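Local coordinates for protein probable 3-hydroxybutyryl-CoA dehydrogenase (Escherichia coli, PDB 3MOG) that catalyses the NAD-dependent oxidation of 3-hydroxyadipyl-CoA to 3-oxoadipyl-CoA in the bacterial degradation of phenylacetate, at residues C[25-30]-C[174-179]; C[36-41]-C[75-80]; C[192-197]-C[395-400]; C[208-213]-C[380-385]. All blocks are in the same frame, centred on the assembly; numbering follows the deposited sequence.

Contact 1 (C[25-30]-C[174-179]); sequences ASHGHQ and LSWGKQ
Just past the end of helix 15-26, H27 turns its CB toward 174-179, with CG beside the backbone N (chi1 -72°) and ND1 held back on its own helix by a hydrogen bond to V23 O. This torsion, together with the hold on ND1, lays the imidazole over the backbone of W176: the W176 CA stands 3.6 Å from the centroid of the H27 ring and only 6° off its normal, a CH-pi contact over the face. The indole itself is reached by the H27 CB, which lies 3.7 Å from W176 CD1, whereas the two rings, at 25° to each other, are slid so far apart that they barely overlap. G28, at positive phi, turns the chain so that H29 also faces the tryptophan. The H29 ring meets the indole steeply, with H29 NE2 in the indole plane at its edge, 3.1 Å from W176 NE1. A water 2.9 Å from H29 NE2 donates to S175 OG, which is also hydrogen-bonded to L172 O, while H29 ND1 is fixed by Q6 O. On the partner side G177 is the C-prime residue of a Schellman motif that closes helix 163-175, with G177 N bonded to L174 O. An aromatic cluster of H27, H29 and W176 thus joins the ends of two helices in the NAD-binding domain of Rossmann type.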
loop_
_atom_site.group_PDB
_atom_site.type_symbol
_atom_site.label_atom_id
_atom_site.label_comp_id
_atom_site.label_asym_id
_atom_site.label_seq_id
_atom_site.Cartn_x
_atom_site.Cartn_y
_atom_site.Cartn_z
ATOM N N ALA C 25 -34.035 -26.850 13.924
ATOM C CA ALA C 25 -35.233 -27.458 14.533
ATOM C C ALA C 25 -36.320 -27.807 13.514
ATOM O O ALA C 25 -37.011 -28.811 13.673
ATOM C CB ALA C 25 -35.807 -26.569 15.618
ATOM N N SER C 26 -36.461 -26.990 12.468
ATOM C CA SER C 26 -37.479 -27.244 11.437
ATOM C C SER C 26 -37.174 -28.485 10.597
ATOM O O SER C 26 -38.025 -28.944 9.854
ATOM C CB SER C 26 -37.737 -26.007 10.552
ATOM O OG SER C 26 -36.806 -25.907 9.490
ATOM N N HIS C 27 -35.969 -29.033 10.759
ATOM C CA HIS C 27 -35.526 -30.206 10.023
ATOM C C HIS C 27 -35.280 -31.435 10.912
ATOM O O HIS C 27 -34.581 -32.373 10.510
ATOM C CB HIS C 27 -34.282 -29.875 9.177
ATOM C CG HIS C 27 -34.573 -29.013 7.988
ATOM N ND1 HIS C 27 -34.487 -27.638 8.026
ATOM C CD2 HIS C 27 -34.949 -29.332 6.726
ATOM C CE1 HIS C 27 -34.808 -27.144 6.844
ATOM N NE2 HIS C 27 -35.084 -28.151 6.033
ATOM N N GLY C 28 -35.849 -31.427 12.115
ATOM C CA GLY C 28 -35.884 -32.629 12.953
ATOM C C GLY C 28 -34.831 -32.718 14.035
ATOM O O GLY C 28 -34.730 -33.732 14.728
ATOM N N HIS C 29 -34.050 -31.656 14.201
ATOM C CA HIS C 29 -33.016 -31.652 15.224
ATOM C C HIS C 29 -33.485 -31.037 16.526
ATOM O O HIS C 29 -34.129 -29.987 16.540
ATOM C CB HIS C 29 -31.759 -30.930 14.732
ATOM C CG HIS C 29 -31.153 -31.562 13.523
ATOM N ND1 HIS C 29 -30.160 -32.511 13.603
ATOM C CD2 HIS C 29 -31.425 -31.412 12.206
ATOM C CE1 HIS C 29 -29.830 -32.905 12.387
ATOM N NE2 HIS C 29 -30.588 -32.260 11.520
ATOM N N GLN C 30 -33.148 -31.715 17.617
ATOM C CA GLN C 30 -33.223 -31.137 18.943
ATOM C C GLN C 30 -32.192 -30.002 18.997
ATOM O O GLN C 30 -31.012 -30.213 18.698
ATOM C CB GLN C 30 -32.949 -32.226 19.992
ATOM C CG GLN C 30 -32.939 -31.749 21.436
ATOM C CD GLN C 30 -33.758 -32.653 22.344
ATOM O OE1 GLN C 30 -33.260 -33.157 23.357
ATOM N NE2 GLN C 30 -35.031 -32.856 21.986
ATOM N N LEU C 174 -27.058 -29.588 3.173
ATOM C CA LEU C 174 -27.882 -30.151 2.087
ATOM C C LEU C 174 -29.195 -30.634 2.694
ATOM O O LEU C 174 -30.264 -30.175 2.300
ATOM C CB LEU C 174 -27.159 -31.289 1.330
ATOM C CG LEU C 174 -26.205 -30.902 0.183
ATOM C CD1 LEU C 174 -25.432 -32.102 -0.363
ATOM C CD2 LEU C 174 -26.933 -30.178 -0.954
ATOM N N SER C 175 -29.104 -31.468 3.725
ATOM C CA SER C 175 -30.307 -31.959 4.408
ATOM C C SER C 175 -31.186 -30.859 5.042
ATOM O O SER C 175 -32.364 -31.093 5.288
ATOM C CB SER C 175 -29.954 -33.057 5.424
ATOM O OG SER C 175 -29.444 -32.517 6.630
ATOM N N TRP C 176 -30.627 -29.664 5.282
ATOM C CA TRP C 176 -31.429 -28.514 5.747
ATOM C C TRP C 176 -31.993 -27.665 4.603
ATOM O O TRP C 176 -32.513 -26.550 4.825
ATOM C CB TRP C 176 -30.653 -27.633 6.736
ATOM C CG TRP C 176 -30.244 -28.334 8.011
ATOM C CD1 TRP C 176 -30.644 -29.571 8.431
ATOM C CD2 TRP C 176 -29.378 -27.823 9.044
ATOM N NE1 TRP C 176 -30.060 -29.875 9.636
ATOM C CE2 TRP C 176 -29.289 -28.821 10.044
ATOM C CE3 TRP C 176 -28.658 -26.626 9.215
ATOM C CZ2 TRP C 176 -28.507 -28.665 11.202
ATOM C CZ3 TRP C 176 -27.891 -26.466 10.370
ATOM C CH2 TRP C 176 -27.815 -27.485 11.346
ATOM N N GLY C 177 -31.906 -28.199 3.382
ATOM C CA GLY C 177 -32.405 -27.513 2.192
ATOM C C GLY C 177 -31.539 -26.325 1.791
ATOM O O GLY C 177 -32.006 -25.415 1.099
ATOM N N LYS C 178 -30.286 -26.324 2.249
ATOM C CA LYS C 178 -29.335 -25.276 1.897
ATOM C C LYS C 178 -28.448 -25.740 0.763
ATOM O O LYS C 178 -28.530 -26.888 0.322
ATOM C CB LYS C 178 -28.459 -24.874 3.096
ATOM C CG LYS C 178 -29.203 -24.307 4.309
ATOM C CD LYS C 178 -30.170 -23.198 3.938
ATOM C CE LYS C 178 -30.890 -22.669 5.177
ATOM N NZ LYS C 178 -31.902 -21.618 4.827
ATOM N N GLN C 179 -27.599 -24.835 0.299
ATOM C CA GLN C 179 -26.592 -25.161 -0.686
ATOM C C GLN C 179 -25.229 -24.793 -0.114
ATOM O O GLN C 179 -24.875 -23.615 -0.050
ATOM C CB GLN C 179 -26.853 -24.393 -1.988
ATOM C CG GLN C 179 -25.997 -24.849 -3.171
ATOM C CD GLN C 179 -26.107 -26.345 -3.436
ATOM O OE1 GLN C 179 -27.203 -26.870 -3.629
ATOM N NE2 GLN C 179 -24.968 -27.039 -3.428
HETATM O O HOH W 1 -31.281 -33.067 8.861
#

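Contact 2 (C[36-41]-C[75-80]); sequences ISAEAL and PVTDIH
P75, on the edge strand 73-76, points its CB at the first turn of helix 38-57, where L41 leans over to meet it. The L41 CG lies beside its backbone N (chi1 -71°), and with chi2 at 174° the branch CD1 reaches the pyrrolidine, 3.8 Å from P75 CB. V76 turns its own side chain away from the helix, touching L32 and Y34, so it offers backbone instead: its carbonyl O is 3.3 Å from L41 CD1. The same methyl therefore touches both the proline ring and the V76 carbonyl, and L41 also touches L33 of strand 31-34. In the Rossmann-type NAD-binding domain the N-terminal turn of helix 38-57 thus meets the end of 73-76, the outermost strand of the sheet within this chain, which runs parallel to 31-34, the strand leading into that helix. At T77 the strand has ended. Its CG2, anti to the backbone N, sits 3.2 Å from I36 O, while OG1, beside the backbone N, faces the helix start more loosely, 4.4 Å from A38 CB. That start is defined by S37 at the N-cap: A40 N donates to S37 OG over 3.3 Å at an N-H...O angle of 158°.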
loop_
_atom_site.group_PDB
_atom_site.type_symbol
_atom_site.label_atom_id
_atom_site.label_comp_id
_atom_site.label_asym_id
_atom_site.label_seq_id
_atom_site.Cartn_x
_atom_site.Cartn_y
_atom_site.Cartn_z
ATOM N N ILE C 36 -26.418 -16.682 28.087
ATOM C CA ILE C 36 -26.384 -16.476 29.544
ATOM C C ILE C 36 -27.635 -15.768 30.091
ATOM O O ILE C 36 -27.996 -15.952 31.255
ATOM C CB ILE C 36 -25.107 -15.734 30.020
ATOM C CG1 ILE C 36 -24.892 -14.445 29.216
ATOM C CG2 ILE C 36 -23.879 -16.664 29.953
ATOM C CD1 ILE C 36 -24.245 -13.322 30.009
ATOM N N SER C 37 -28.286 -14.968 29.251
ATOM C CA SER C 37 -29.507 -14.258 29.630
ATOM C C SER C 37 -30.755 -15.059 29.239
ATOM O O SER C 37 -30.972 -15.359 28.054
ATOM C CB SER C 37 -29.533 -12.867 28.993
ATOM O OG SER C 37 -30.802 -12.263 29.149
ATOM N N ALA C 38 -31.564 -15.407 30.243
ATOM C CA ALA C 38 -32.799 -16.170 30.041
ATOM C C ALA C 38 -33.917 -15.342 29.394
ATOM O O ALA C 38 -34.774 -15.894 28.695
ATOM C CB ALA C 38 -33.274 -16.788 31.363
ATOM N N GLU C 39 -33.894 -14.028 29.633
ATOM C CA GLU C 39 -34.812 -13.072 29.004
ATOM C C GLU C 39 -34.564 -13.026 27.502
ATOM O O GLU C 39 -35.511 -12.995 26.714
ATOM C CB GLU C 39 -34.617 -11.647 29.556
ATOM C CG GLU C 39 -34.483 -11.532 31.072
ATOM C CD GLU C 39 -33.513 -10.432 31.488
ATOM O OE1 GLU C 39 -33.708 -9.259 31.088
ATOM O OE2 GLU C 39 -32.545 -10.747 32.215
ATOM N N ALA C 40 -33.281 -12.994 27.130
ATOM C CA ALA C 40 -32.861 -12.924 25.736
ATOM C C ALA C 40 -33.359 -14.160 24.991
ATOM O O ALA C 40 -33.948 -14.037 23.918
ATOM C CB ALA C 40 -31.353 -12.794 25.638
ATOM N N LEU C 41 -33.168 -15.335 25.595
ATOM C CA LEU C 41 -33.663 -16.597 25.040
ATOM C C LEU C 41 -35.178 -16.605 24.800
ATOM O O LEU C 41 -35.639 -17.039 23.738
ATOM C CB LEU C 41 -33.263 -17.772 25.929
ATOM C CG LEU C 41 -31.780 -18.139 25.916
ATOM C CD1 LEU C 41 -31.500 -19.203 26.950
ATOM C CD2 LEU C 41 -31.374 -18.616 24.528
ATOM N N PRO C 75 -34.268 -23.815 25.338
ATOM C CA PRO C 75 -33.397 -22.753 25.860
ATOM C C PRO C 75 -32.582 -23.224 27.055
ATOM O O PRO C 75 -33.123 -23.815 27.995
ATOM C CB PRO C 75 -34.372 -21.648 26.271
ATOM C CG PRO C 75 -35.680 -22.345 26.522
ATOM C CD PRO C 75 -35.690 -23.591 25.667
ATOM N N VAL C 76 -31.276 -22.994 26.990
ATOM C CA VAL C 76 -30.353 -23.405 28.045
ATOM C C VAL C 76 -29.456 -22.243 28.438
ATOM O O VAL C 76 -29.087 -21.410 27.592
ATOM C CB VAL C 76 -29.495 -24.666 27.662
ATOM C CG1 VAL C 76 -30.384 -25.890 27.410
ATOM C CG2 VAL C 76 -28.611 -24.411 26.451
ATOM N N THR C 77 -29.120 -22.194 29.727
ATOM C CA THR C 77 -28.274 -21.142 30.306
ATOM C C THR C 77 -26.983 -21.751 30.863
ATOM O O THR C 77 -26.026 -21.047 31.188
ATOM C CB THR C 77 -29.026 -20.383 31.420
ATOM O OG1 THR C 77 -30.363 -20.108 30.993
ATOM C CG2 THR C 77 -28.352 -19.062 31.732
ATOM N N ASP C 78 -26.965 -23.073 30.959
ATOM C CA ASP C 78 -25.791 -23.804 31.427
ATOM C C ASP C 78 -25.013 -24.382 30.231
ATOM O O ASP C 78 -25.533 -25.217 29.478
ATOM C CB ASP C 78 -26.224 -24.904 32.407
ATOM C CG ASP C 78 -25.052 -25.705 32.965
ATOM O OD1 ASP C 78 -23.970 -25.127 33.206
ATOM O OD2 ASP C 78 -25.224 -26.925 33.174
ATOM N N ILE C 79 -23.766 -23.933 30.071
ATOM C CA ILE C 79 -22.882 -24.361 28.967
ATOM C C ILE C 79 -22.626 -25.865 28.962
ATOM O O ILE C 79 -22.326 -26.443 27.915
ATOM C CB ILE C 79 -21.487 -23.665 29.000
ATOM C CG1 ILE C 79 -21.418 -22.566 30.077
ATOM C CG2 ILE C 79 -21.097 -23.173 27.602
ATOM C CD1 ILE C 79 -20.894 -23.052 31.454
ATOM N N HIS C 80 -22.753 -26.478 30.140
ATOM C CA HIS C 80 -22.532 -27.907 30.317
ATOM C C HIS C 80 -23.611 -28.761 29.679
ATOM O O HIS C 80 -23.360 -29.917 29.352
ATOM C CB HIS C 80 -22.385 -28.255 31.798
ATOM C CG HIS C 80 -21.093 -27.794 32.392
ATOM N ND1 HIS C 80 -19.933 -28.535 32.311
ATOM C CD2 HIS C 80 -20.775 -26.664 33.068
ATOM C CE1 HIS C 80 -18.954 -27.879 32.910
ATOM N NE2 HIS C 80 -19.439 -26.744 33.382
#

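Contact 3 (C[192-197]-C[395-400]); sequences NRVARP and AMIINE
Two orientations carry this buried contact: R193 and E400 cross at about a right angle, and P197 sets its ring against the backbone of helix 390-406. R193 leaves its helix with CG anti to the backbone N (chi1 -180°) and bends at chi2, which brings its NE round to E400. The carboxylate comes to the edge of the guanidinium, with E400 OE1 close to that plane and 3.3 Å from R193 NE; the N-H points straight at it (171°), but the length makes this a weak hydrogen bond within a salt bridge. The two flat groups are turned 41° apart. Each has a stronger partner elsewhere, R193 NH2 on D403 and E400 OE2 on R258, so the ion pairs link into a chain through the buried R193 and E400, whose charges would tend to offset one another. The contact packs two sequence-related, mostly helical regions of the 3-hydroxyacyl-CoA dehydrogenase C-terminal family together within one polypeptide. Where helix 191-194 gives way to helix 196-207, P197 directs its ring at M396 and I397: P197 CG lies 3.6 Å from M396 O, and P197 CB lies 3.8 Å from M396 CB. V194 comes in beside it, its CG1 anti to the backbone N and 3.8 Å from I397 O. The E400 chain, bent at chi2, runs alongside the 193-194 backbone, its CG 3.8 Å from R193 O and 4.1 Å from V194 CA.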
loop_
_atom_site.group_PDB
_atom_site.type_symbol
_atom_site.label_atom_id
_atom_site.label_comp_id
_atom_site.label_asym_id
_atom_site.label_seq_id
_atom_site.Cartn_x
_atom_site.Cartn_y
_atom_site.Cartn_z
ATOM N N ASN C 192 -18.101 -12.170 0.460
ATOM C CA ASN C 192 -17.656 -10.833 0.896
ATOM C C ASN C 192 -16.427 -10.338 0.137
ATOM O O ASN C 192 -16.204 -9.145 0.038
ATOM C CB ASN C 192 -17.355 -10.804 2.402
ATOM C CG ASN C 192 -18.583 -10.569 3.258
ATOM O OD1 ASN C 192 -19.621 -10.117 2.785
ATOM N ND2 ASN C 192 -18.453 -10.857 4.549
ATOM N N ARG C 193 -15.632 -11.265 -0.385
ATOM C CA ARG C 193 -14.450 -10.920 -1.166
ATOM C C ARG C 193 -14.799 -10.552 -2.607
ATOM O O ARG C 193 -14.384 -9.508 -3.093
ATOM C CB ARG C 193 -13.445 -12.078 -1.142
ATOM C CG ARG C 193 -12.170 -11.820 -1.919
ATOM C CD ARG C 193 -11.645 -13.113 -2.481
ATOM N NE ARG C 193 -10.347 -12.987 -3.132
ATOM C CZ ARG C 193 -9.258 -13.656 -2.767
ATOM N NH1 ARG C 193 -9.301 -14.457 -1.719
ATOM N NH2 ARG C 193 -8.115 -13.494 -3.424
ATOM N N VAL C 194 -15.566 -11.406 -3.279
ATOM C CA VAL C 194 -15.876 -11.226 -4.706
ATOM C C VAL C 194 -16.870 -10.086 -4.954
ATOM O O VAL C 194 -16.784 -9.415 -5.973
ATOM C CB VAL C 194 -16.334 -12.570 -5.357
ATOM C CG1 VAL C 194 -16.744 -12.415 -6.827
ATOM C CG2 VAL C 194 -15.239 -13.595 -5.217
ATOM N N ALA C 195 -17.771 -9.843 -4.002
ATOM C CA ALA C 195 -18.713 -8.724 -4.081
ATOM C C ALA C 195 -18.090 -7.339 -3.993
ATOM O O ALA C 195 -18.716 -6.366 -4.408
ATOM C CB ALA C 195 -19.792 -8.855 -3.002
ATOM N N ARG C 196 -16.886 -7.236 -3.437
ATOM C CA ARG C 196 -16.274 -5.922 -3.178
ATOM C C ARG C 196 -16.282 -4.911 -4.356
ATOM O O ARG C 196 -16.637 -3.748 -4.146
ATOM C CB ARG C 196 -14.857 -6.068 -2.603
ATOM C CG ARG C 196 -14.756 -6.532 -1.146
ATOM C CD ARG C 196 -15.582 -5.647 -0.196
ATOM N NE ARG C 196 -16.851 -6.288 0.165
ATOM C CZ ARG C 196 -17.859 -5.685 0.780
ATOM N NH1 ARG C 196 -17.776 -4.399 1.118
ATOM N NH2 ARG C 196 -18.959 -6.374 1.061
ATOM N N PRO C 197 -15.914 -5.337 -5.594
ATOM C CA PRO C 197 -15.937 -4.291 -6.652
ATOM C C PRO C 197 -17.321 -3.847 -7.126
ATOM O O PRO C 197 -17.437 -2.837 -7.830
ATOM C CB PRO C 197 -15.139 -4.913 -7.798
ATOM C CG PRO C 197 -15.098 -6.370 -7.512
ATOM C CD PRO C 197 -15.191 -6.552 -6.038
ATOM N N ALA C 395 -16.551 -6.628 -15.262
ATOM C CA ALA C 395 -15.126 -6.977 -15.454
ATOM C C ALA C 395 -14.350 -7.126 -14.155
ATOM O O ALA C 395 -13.657 -8.132 -13.954
ATOM C CB ALA C 395 -14.411 -5.963 -16.388
ATOM N N MET C 396 -14.480 -6.148 -13.262
ATOM C CA MET C 396 -13.774 -6.206 -11.965
ATOM C C MET C 396 -14.295 -7.290 -11.019
ATOM O O MET C 396 -13.501 -7.916 -10.322
ATOM C CB MET C 396 -13.759 -4.847 -11.293
ATOM C CG MET C 396 -12.800 -3.866 -11.975
ATOM S SD MET C 396 -11.064 -4.193 -11.645
ATOM C CE MET C 396 -11.067 -3.596 -9.966
ATOM N N ILE C 397 -15.610 -7.528 -11.018
ATOM C CA ILE C 397 -16.206 -8.650 -10.283
ATOM C C ILE C 397 -15.604 -9.981 -10.768
ATOM O O ILE C 397 -15.183 -10.819 -9.959
ATOM C CB ILE C 397 -17.765 -8.683 -10.443
ATOM C CG1 ILE C 397 -18.423 -7.555 -9.657
ATOM C CG2 ILE C 397 -18.358 -10.002 -9.958
ATOM C CD1 ILE C 397 -19.888 -7.328 -10.016
ATOM N N ILE C 398 -15.550 -10.148 -12.089
ATOM C CA ILE C 398 -15.018 -11.367 -12.726
ATOM C C ILE C 398 -13.511 -11.581 -12.462
ATOM O O ILE C 398 -13.052 -12.694 -12.191
ATOM C CB ILE C 398 -15.313 -11.316 -14.235
ATOM C CG1 ILE C 398 -16.827 -11.395 -14.482
ATOM C CG2 ILE C 398 -14.559 -12.395 -15.007
ATOM C CD1 ILE C 398 -17.200 -11.078 -15.927
ATOM N N ASN C 399 -12.758 -10.496 -12.537
ATOM C CA ASN C 399 -11.326 -10.478 -12.239
ATOM C C ASN C 399 -11.023 -10.971 -10.821
ATOM O O ASN C 399 -10.154 -11.828 -10.615
ATOM C CB ASN C 399 -10.823 -9.052 -12.411
ATOM C CG ASN C 399 -9.351 -8.982 -12.721
ATOM O OD1 ASN C 399 -8.797 -9.860 -13.377
ATOM N ND2 ASN C 399 -8.711 -7.899 -12.282
ATOM N N GLU C 400 -11.768 -10.436 -9.860
ATOM C CA GLU C 400 -11.727 -10.873 -8.460
ATOM C C GLU C 400 -12.129 -12.343 -8.243
ATOM O O GLU C 400 -11.495 -13.050 -7.454
ATOM C CB GLU C 400 -12.586 -9.932 -7.603
ATOM C CG GLU C 400 -12.218 -9.965 -6.129
ATOM C CD GLU C 400 -10.749 -9.685 -5.910
ATOM O OE1 GLU C 400 -10.028 -10.600 -5.455
ATOM O OE2 GLU C 400 -10.313 -8.561 -6.225
#

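Contact 4 (C[208-213]-C[380-385]); sequences EQVAAP and LQIADY
V210 is the dense centre of this contact, and E208 marks its looser, water-bridged margin. With CG1 anti to the backbone N and CG2 beside that N, V210 puts both methyls to work. CG2 lies over the face of Y385, 3.4 Å from the ring centroid and 13° off the normal, a CH-pi contact close to the middle of the ring; CG1 lies 3.8 Å from Y385 CB and 4.0 Å from I382 CD1. With its CG anti to the backbone N, Y385 brings its ring to V210. The backbone ties the same spot, A383 N donating to V210 O over 3.0 Å at an almost straight 169° and in the carbonyl plane. This bond joins the turn between helices 196-207 and 213-223, in the first of the two C-terminal-type dehydrogenase regions, to the chain leaving strand 378-381, the outermost strand, within this chain, of the sheet of the reduced Rossmann-fold domain. The turn begins with a Schellman motif in which Q209, at positive phi, is the C-prime residue. Next to V210, A211 CB packs 3.6 Å from I382 CG2. Toward E208 the fit loosens: its carboxylate, 83° to the Y385 ring, stands at the ring edge with OE1 3.9 Å from Y385 CE1. A water bridges the two groups, donating to both E208 OE2 and Y385 OH, and E208 also packs on K407 of the second subunit.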
loop_
_atom_site.group_PDB
_atom_site.type_symbol
_atom_site.label_atom_id
_atom_site.label_comp_id
_atom_site.label_asym_id
_atom_site.label_seq_id
_atom_site.Cartn_x
_atom_site.Cartn_y
_atom_site.Cartn_z
ATOM N N GLU C 208 -16.236 10.858 -8.806
ATOM C CA GLU C 208 -15.876 11.627 -9.995
ATOM C C GLU C 208 -17.063 12.283 -10.734
ATOM O O GLU C 208 -16.867 12.873 -11.792
ATOM C CB GLU C 208 -15.009 10.797 -10.937
ATOM C CG GLU C 208 -13.538 10.769 -10.524
ATOM C CD GLU C 208 -12.674 9.879 -11.409
ATOM O OE1 GLU C 208 -12.592 10.135 -12.622
ATOM O OE2 GLU C 208 -12.059 8.929 -10.883
ATOM N N GLN C 209 -18.261 12.200 -10.145
ATOM C CA GLN C 209 -19.517 12.802 -10.674
ATOM C C GLN C 209 -19.820 12.366 -12.118
ATOM O O GLN C 209 -20.226 13.169 -12.974
ATOM C CB GLN C 209 -19.527 14.339 -10.520
ATOM C CG GLN C 209 -19.525 14.839 -9.055
ATOM C CD GLN C 209 -19.249 16.338 -8.932
ATOM O OE1 GLN C 209 -18.371 16.758 -8.179
ATOM N NE2 GLN C 209 -19.994 17.145 -9.676
ATOM N N VAL C 210 -19.592 11.078 -12.369
ATOM C CA VAL C 210 -19.832 10.453 -13.659
ATOM C C VAL C 210 -21.314 10.512 -13.950
ATOM O O VAL C 210 -21.715 10.799 -15.068
ATOM C CB VAL C 210 -19.374 8.974 -13.629
ATOM C CG1 VAL C 210 -19.749 8.241 -14.900
ATOM C CG2 VAL C 210 -17.884 8.917 -13.424
ATOM N N ALA C 211 -22.104 10.252 -12.911
ATOM C CA ALA C 211 -23.555 10.194 -12.980
ATOM C C ALA C 211 -24.091 10.352 -11.573
ATOM O O ALA C 211 -23.362 10.138 -10.606
ATOM C CB ALA C 211 -24.005 8.856 -13.545
ATOM N N ALA C 212 -25.370 10.716 -11.477
ATOM C CA ALA C 212 -26.141 10.686 -10.228
ATOM C C ALA C 212 -26.205 9.252 -9.676
ATOM O O ALA C 212 -26.121 8.288 -10.451
ATOM C CB ALA C 212 -27.581 11.248 -10.475
ATOM N N PRO C 213 -26.356 9.099 -8.343
ATOM C CA PRO C 213 -26.397 7.740 -7.779
ATOM C C PRO C 213 -27.524 6.874 -8.339
ATOM O O PRO C 213 -27.340 5.661 -8.528
ATOM C CB PRO C 213 -26.597 7.966 -6.277
ATOM C CG PRO C 213 -26.765 9.449 -6.080
ATOM C CD PRO C 213 -26.235 10.135 -7.296
ATOM N N LEU C 380 -29.641 6.562 -21.103
ATOM C CA LEU C 380 -29.178 7.508 -20.070
ATOM C C LEU C 380 -27.816 8.061 -20.434
ATOM O O LEU C 380 -26.912 7.300 -20.768
ATOM C CB LEU C 380 -29.091 6.834 -18.704
ATOM C CG LEU C 380 -30.375 6.338 -18.051
ATOM C CD1 LEU C 380 -30.042 5.456 -16.887
ATOM C CD2 LEU C 380 -31.238 7.501 -17.589
ATOM N N GLN C 381 -27.660 9.380 -20.375
ATOM C CA GLN C 381 -26.394 9.999 -20.754
ATOM C C GLN C 381 -25.538 10.346 -19.540
ATOM O O GLN C 381 -26.012 11.011 -18.610
ATOM C CB GLN C 381 -26.624 11.239 -21.620
ATOM C CG GLN C 381 -25.375 11.682 -22.355
ATOM C CD GLN C 381 -25.625 12.771 -23.391
ATOM O OE1 GLN C 381 -26.770 13.152 -23.668
ATOM N NE2 GLN C 381 -24.542 13.267 -23.982
ATOM N N ILE C 382 -24.277 9.899 -19.554
ATOM C CA ILE C 382 -23.354 10.133 -18.431
ATOM C C ILE C 382 -22.040 10.750 -18.913
ATOM O O ILE C 382 -21.887 11.007 -20.102
ATOM C CB ILE C 382 -23.093 8.827 -17.635
ATOM C CG1 ILE C 382 -22.364 7.790 -18.490
ATOM C CG2 ILE C 382 -24.413 8.230 -17.113
ATOM C CD1 ILE C 382 -22.010 6.484 -17.726
ATOM N N ALA C 383 -21.088 10.981 -18.007
ATOM C CA ALA C 383 -19.783 11.497 -18.423
ATOM C C ALA C 383 -18.982 10.456 -19.233
ATOM O O ALA C 383 -19.272 9.261 -19.182
ATOM C CB ALA C 383 -18.990 12.000 -17.229
ATOM N N ASP C 384 -18.010 10.937 -20.003
ATOM C CA ASP C 384 -17.148 10.120 -20.850
ATOM C C ASP C 384 -16.082 9.425 -19.980
ATOM O O ASP C 384 -14.918 9.821 -19.931
ATOM C CB ASP C 384 -16.529 11.003 -21.949
ATOM C CG ASP C 384 -15.937 10.200 -23.100
ATOM O OD1 ASP C 384 -16.129 8.970 -23.174
ATOM O OD2 ASP C 384 -15.265 10.815 -23.949
ATOM N N TYR C 385 -16.530 8.370 -19.312
ATOM C CA TYR C 385 -15.803 7.686 -18.265
ATOM C C TYR C 385 -15.334 6.319 -18.788
ATOM O O TYR C 385 -16.157 5.517 -19.231
ATOM C CB TYR C 385 -16.778 7.502 -17.108
ATOM C CG TYR C 385 -16.237 6.954 -15.813
ATOM C CD1 TYR C 385 -15.221 7.624 -15.099
ATOM C CD2 TYR C 385 -16.801 5.807 -15.246
ATOM C CE1 TYR C 385 -14.768 7.138 -13.885
ATOM C CE2 TYR C 385 -16.349 5.312 -14.026
ATOM C CZ TYR C 385 -15.336 5.986 -13.351
ATOM O OH TYR C 385 -14.887 5.499 -12.147
HETATM O O HOH W 2 -12.368 6.278 -11.510
#

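Overall arrangement
Contacts 1 and 2 close before contacts 3 and 4 open, and the segments of contact 4 fall between those of contact 3. Contacts 1 and 2 both lie in the N-terminal NAD-binding domain, with centres about 23 Å apart and nearest atoms about 9 Å apart; 36-41 and 75-80 fall in sequence between the two segments of contact 1. L41 of contact 2 lies near, without touching, a glycine-rich motif consistent with dinucleotide binding. Contact 3, centred about 8 Å from the chain's centre, joins the two C-terminal-type regions, about 31 Å from contact 1 between centres. The centres of contacts 3 and 4 are about 21 Å apart, their nearest atoms about 10 Å. Contact 4 lies across the chain's centre from contact 2, their centres about 53 Å apart.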